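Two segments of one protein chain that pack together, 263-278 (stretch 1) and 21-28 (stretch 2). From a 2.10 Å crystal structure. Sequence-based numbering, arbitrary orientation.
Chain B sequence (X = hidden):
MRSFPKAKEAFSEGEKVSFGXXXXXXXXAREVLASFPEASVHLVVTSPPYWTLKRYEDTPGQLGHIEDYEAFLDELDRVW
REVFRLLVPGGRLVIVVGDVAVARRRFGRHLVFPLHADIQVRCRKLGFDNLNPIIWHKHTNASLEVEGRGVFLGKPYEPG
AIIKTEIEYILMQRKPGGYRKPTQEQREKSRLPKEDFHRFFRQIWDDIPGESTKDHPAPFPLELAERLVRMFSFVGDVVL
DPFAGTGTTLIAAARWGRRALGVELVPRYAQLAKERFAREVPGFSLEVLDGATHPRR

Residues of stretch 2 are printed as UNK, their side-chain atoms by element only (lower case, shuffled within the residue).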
# COMPACT_ATOMS: atom_id res chain seq x y z
N VAL B 263 21.57 -3.67 -14.05
CA VAL B 263 22.32 -2.42 -14.04
C VAL B 263 22.64 -2.09 -12.59
O VAL B 263 21.77 -2.17 -11.73
CB VAL B 263 21.49 -1.25 -14.61
CG1 VAL B 263 22.34 0.02 -14.64
CG2 VAL B 263 21.00 -1.60 -16.00
N GLU B 264 23.90 -1.76 -12.32
CA GLU B 264 24.33 -1.42 -10.97
C GLU B 264 25.21 -0.18 -11.04
O GLU B 264 26.07 -0.06 -11.91
CB GLU B 264 25.09 -2.59 -10.33
CG GLU B 264 25.69 -2.31 -8.96
CD GLU B 264 24.83 -1.41 -8.08
OE1 GLU B 264 23.58 -1.55 -8.12
OE2 GLU B 264 25.40 -0.58 -7.35
N LEU B 265 24.98 0.75 -10.11
CA LEU B 265 25.73 2.00 -10.07
C LEU B 265 27.16 1.83 -9.58
O LEU B 265 28.09 2.35 -10.18
CB LEU B 265 25.02 3.02 -9.18
CG LEU B 265 25.73 4.35 -8.95
CD1 LEU B 265 25.88 5.08 -10.27
CD2 LEU B 265 24.93 5.19 -7.96
N VAL B 266 27.32 1.10 -8.48
CA VAL B 266 28.63 0.90 -7.87
C VAL B 266 29.43 -0.29 -8.39
O VAL B 266 29.04 -1.44 -8.22
CB VAL B 266 28.49 0.76 -6.33
CG1 VAL B 266 29.87 0.60 -5.69
CG2 VAL B 266 27.78 1.98 -5.76
N PRO B 267 30.58 -0.01 -9.02
CA PRO B 267 31.42 -1.09 -9.54
C PRO B 267 31.83 -2.06 -8.44
O PRO B 267 32.02 -3.25 -8.69
CB PRO B 267 32.61 -0.35 -10.17
CG PRO B 267 32.61 0.98 -9.47
CD PRO B 267 31.15 1.30 -9.37
N ARG B 268 31.95 -1.56 -7.22
CA ARG B 268 32.34 -2.43 -6.10
C ARG B 268 31.30 -3.54 -5.94
O ARG B 268 31.64 -4.72 -5.87
CB ARG B 268 32.42 -1.62 -4.80
CG ARG B 268 33.62 -1.98 -3.94
CD ARG B 268 33.29 -2.80 -2.71
NE ARG B 268 32.70 -1.98 -1.66
CZ ARG B 268 32.44 -2.41 -0.43
NH1 ARG B 268 32.72 -3.67 -0.08
NH2 ARG B 268 31.87 -1.60 0.45
N TYR B 269 30.03 -3.13 -5.89
CA TYR B 269 28.90 -4.04 -5.73
C TYR B 269 28.73 -4.97 -6.92
O TYR B 269 28.38 -6.14 -6.76
CB TYR B 269 27.62 -3.23 -5.51
CG TYR B 269 27.63 -2.41 -4.24
CD1 TYR B 269 26.76 -1.33 -4.07
CD2 TYR B 269 28.49 -2.73 -3.19
CE1 TYR B 269 26.75 -0.58 -2.89
CE2 TYR B 269 28.49 -1.99 -2.00
CZ TYR B 269 27.62 -0.92 -1.86
OH TYR B 269 27.62 -0.21 -0.69
N ALA B 270 28.96 -4.45 -8.12
CA ALA B 270 28.83 -5.27 -9.32
C ALA B 270 29.85 -6.40 -9.23
O ALA B 270 29.59 -7.51 -9.66
CB ALA B 270 29.08 -4.43 -10.58
N GLN B 271 31.02 -6.10 -8.67
CA GLN B 271 32.07 -7.11 -8.52
C GLN B 271 31.65 -8.14 -7.48
O GLN B 271 31.97 -9.32 -7.59
CB GLN B 271 33.39 -6.48 -8.09
CG GLN B 271 34.57 -6.84 -8.96
CD GLN B 271 34.72 -8.33 -9.19
OE1 GLN B 271 34.86 -9.11 -8.24
NE2 GLN B 271 34.69 -8.74 -10.44
N LEU B 272 30.93 -7.68 -6.46
CA LEU B 272 30.45 -8.58 -5.43
C LEU B 272 29.39 -9.45 -6.08
O LEU B 272 29.30 -10.65 -5.83
CB LEU B 272 29.86 -7.79 -4.26
CG LEU B 272 30.86 -6.98 -3.42
CD1 LEU B 272 30.12 -6.23 -2.34
CD2 LEU B 272 31.90 -7.91 -2.80
N ALA B 273 28.59 -8.82 -6.94
CA ALA B 273 27.53 -9.51 -7.66
C ALA B 273 28.09 -10.66 -8.48
O ALA B 273 27.58 -11.78 -8.43
CB ALA B 273 26.81 -8.53 -8.56
N LYS B 274 29.13 -10.38 -9.26
CA LYS B 274 29.77 -11.40 -10.09
C LYS B 274 30.27 -12.58 -9.27
O LYS B 274 30.10 -13.73 -9.68
CB LYS B 274 30.94 -10.81 -10.88
CG LYS B 274 31.89 -11.88 -11.42
CD LYS B 274 33.00 -11.30 -12.29
CE LYS B 274 32.46 -10.80 -13.62
NZ LYS B 274 33.54 -10.60 -14.64
N GLU B 275 30.90 -12.29 -8.13
CA GLU B 275 31.43 -13.33 -7.25
C GLU B 275 30.30 -14.12 -6.59
O GLU B 275 30.37 -15.35 -6.47
CB GLU B 275 32.33 -12.70 -6.18
CG GLU B 275 33.63 -12.06 -6.73
CD GLU B 275 34.38 -11.22 -5.71
OE1 GLU B 275 35.41 -10.61 -6.09
OE2 GLU B 275 33.97 -11.14 -4.54
N ARG B 276 29.25 -13.42 -6.18
CA ARG B 276 28.11 -14.05 -5.53
C ARG B 276 27.40 -14.94 -6.56
O ARG B 276 27.08 -16.09 -6.28
CB ARG B 276 27.15 -12.98 -5.00
CG ARG B 276 26.01 -13.55 -4.17
CD ARG B 276 24.95 -12.50 -3.83
NE ARG B 276 23.76 -13.13 -3.27
CZ ARG B 276 22.63 -12.49 -2.96
NH1 ARG B 276 21.61 -13.17 -2.46
NH2 ARG B 276 22.53 -11.19 -3.15
N PHE B 277 27.18 -14.39 -7.74
CA PHE B 277 26.50 -15.09 -8.82
C PHE B 277 27.18 -16.42 -9.10
O PHE B 277 26.53 -17.47 -9.14
CB PHE B 277 26.54 -14.23 -10.09
CG PHE B 277 25.73 -14.78 -11.23
CD1 PHE B 277 24.43 -14.32 -11.47
CD2 PHE B 277 26.28 -15.70 -12.11
CE1 PHE B 277 23.70 -14.76 -12.57
CE2 PHE B 277 25.56 -16.16 -13.22
CZ PHE B 277 24.26 -15.69 -13.45
N ALA B 278 28.50 -16.38 -9.28
CA ALA B 278 29.27 -17.59 -9.56
C ALA B 278 29.26 -18.54 -8.37
O ALA B 278 29.63 -19.70 -8.49
CB ALA B 278 30.71 -17.21 -9.92
N UNK B 21 23.57 -16.14 -21.79
CA UNK B 21 24.47 -15.10 -21.21
C UNK B 21 23.71 -14.22 -20.23
O UNK B 21 22.60 -13.74 -20.52
c UNK B 21 25.09 -14.21 -22.31
c UNK B 21 26.05 -15.03 -23.17
c UNK B 21 25.85 -13.05 -21.70
N UNK B 22 24.31 -14.02 -19.06
CA UNK B 22 23.73 -13.19 -18.03
C UNK B 22 24.67 -12.01 -17.91
O UNK B 22 25.87 -12.19 -17.73
c UNK B 22 22.47 -17.40 -16.91
n UNK B 22 23.41 -16.49 -16.73
c UNK B 22 21.54 -15.42 -17.08
n UNK B 22 21.33 -16.78 -17.12
c UNK B 22 22.86 -15.23 -16.83
c UNK B 22 23.67 -13.98 -16.73
N UNK B 23 24.12 -10.81 -18.04
CA UNK B 23 24.95 -9.61 -18.00
C UNK B 23 24.56 -8.59 -16.93
O UNK B 23 23.40 -8.44 -16.58
n UNK B 23 27.82 -8.35 -23.37
n UNK B 23 26.87 -10.41 -23.00
c UNK B 23 24.59 -9.20 -21.85
c UNK B 23 24.88 -9.90 -20.53
c UNK B 23 26.81 -9.08 -22.92
c UNK B 23 24.90 -8.92 -19.37
n UNK B 23 25.75 -8.49 -22.38
N UNK B 24 25.57 -7.89 -16.43
CA UNK B 24 25.36 -6.86 -15.43
C UNK B 24 26.13 -5.64 -15.94
O UNK B 24 27.36 -5.69 -16.09
c UNK B 24 26.50 -6.73 -11.73
c UNK B 24 25.17 -5.13 -13.05
c UNK B 24 25.92 -7.30 -14.07
c UNK B 24 25.44 -6.59 -12.80
N UNK B 25 25.42 -4.56 -16.23
CA UNK B 25 26.06 -3.34 -16.72
C UNK B 25 26.36 -2.43 -15.55
O UNK B 25 25.57 -2.31 -14.61
c UNK B 25 24.89 -3.34 -18.96
c UNK B 25 25.15 -2.60 -17.69
c UNK B 25 25.10 -3.85 -21.09
n UNK B 25 25.53 -3.05 -20.14
n UNK B 25 24.19 -4.66 -20.57
c UNK B 25 24.04 -4.36 -19.24
N UNK B 26 27.52 -1.79 -15.60
CA UNK B 26 27.91 -0.88 -14.53
C UNK B 26 27.73 0.53 -15.04
O UNK B 26 28.38 0.92 -16.00
c UNK B 26 29.37 -1.09 -14.11
c UNK B 26 29.56 -2.50 -13.59
c UNK B 26 29.74 -0.07 -13.04
N UNK B 27 26.84 1.28 -14.40
CA UNK B 27 26.60 2.65 -14.82
C UNK B 27 25.33 3.24 -14.25
O UNK B 27 24.84 2.83 -13.20
N UNK B 28 24.80 4.23 -14.96
CA UNK B 28 23.59 4.90 -14.54
C UNK B 28 22.38 4.21 -15.16
O UNK B 28 22.26 4.13 -16.38
o UNK B 28 22.24 7.60 -13.52
c UNK B 28 22.36 7.10 -14.65
o UNK B 28 21.47 7.16 -15.52
c UNK B 28 23.63 6.37 -14.96

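Position 21 carries three side-chain carbons, one bonded to the other two, a fork at CB with no heteroatom. It lies out of reach of stretch 1, so the atoms alone identify it: Val-21.

Position 22 has one carbon leading into a five-membered ring of three carbons and two nitrogens, an imidazole. Its CA-to-CB bond points toward the helix, and a ring nitrogen comes 3.5 Å from CZ of Phe-277. This is His-22, and the nitrogen is ND1, which lies at the edge of the phenyl ring, near its plane. The ring centroids are 5.4 Å apart with planes at 52°, an oblique pair.

Position 23 shows three carbons, a nitrogen, then a carbon bearing two more nitrogens. That guanidinium defines Arg-23, which makes no contact with stretch 1.

Position 24 has four carbons, forked at the second. CA-to-CB points sideways, but the end of the chain comes nearer, with one terminal carbon 3.6 Å from CB of Ala-270 and 3.7 Å from CB of Ala-273. The fork beyond CB gives Leu-24; that carbon is CD1, while CD2 lies 3.7 Å from CB of Glu-264. CD1 of Leu-24 therefore touches the CB methyls of both Ala-270 and Ala-273.

Position 25 again has one carbon and a five-membered ring with two nitrogens: His-25. Its side chain shares a sheet face with Val-263, its bridge partner, at a CA-CA distance of 4.7 Å.

Position 26 has three carbons, forked at CB, on the same sheet face as Glu-264. One branch is 3.6 Å from CB of Ala-270 and the other 4.1 Å from CB of Pro-267. This is Val-26, the branches being CG2 and CG1 respectively.

Position 27 has no side-chain atoms, hence Gly-27. Its phi/psi of 165/-155 would jam a CB against the preceding carbonyl oxygen, so the backbone itself calls for glycine.

Position 28 has two carbons, the second carrying two oxygens: Asp-28. Its CA-to-CB bond points away from stretch 1, and its side chain caps a backbone nitrogen just past the stretch.

The contact combines two modes. Parallel strand pairing is fixed by hydrogen bonds from Glu-264 N to His-25 O and from Gly-27 N to Glu-264 O, both 2.9 Å, with angles of 160° and 157°. The chain then turns into a helix running nearly antiparallel to the strand, at 168°, with axes 9.0 Å apart at closest approach. Leu-24 and Val-26 fill the space beneath it, packing against Ala-270, and His-22 meets Phe-277 farther along. Together the stretches bury 547 Å².

Stretch 2 (21-28) VHRLHVGD
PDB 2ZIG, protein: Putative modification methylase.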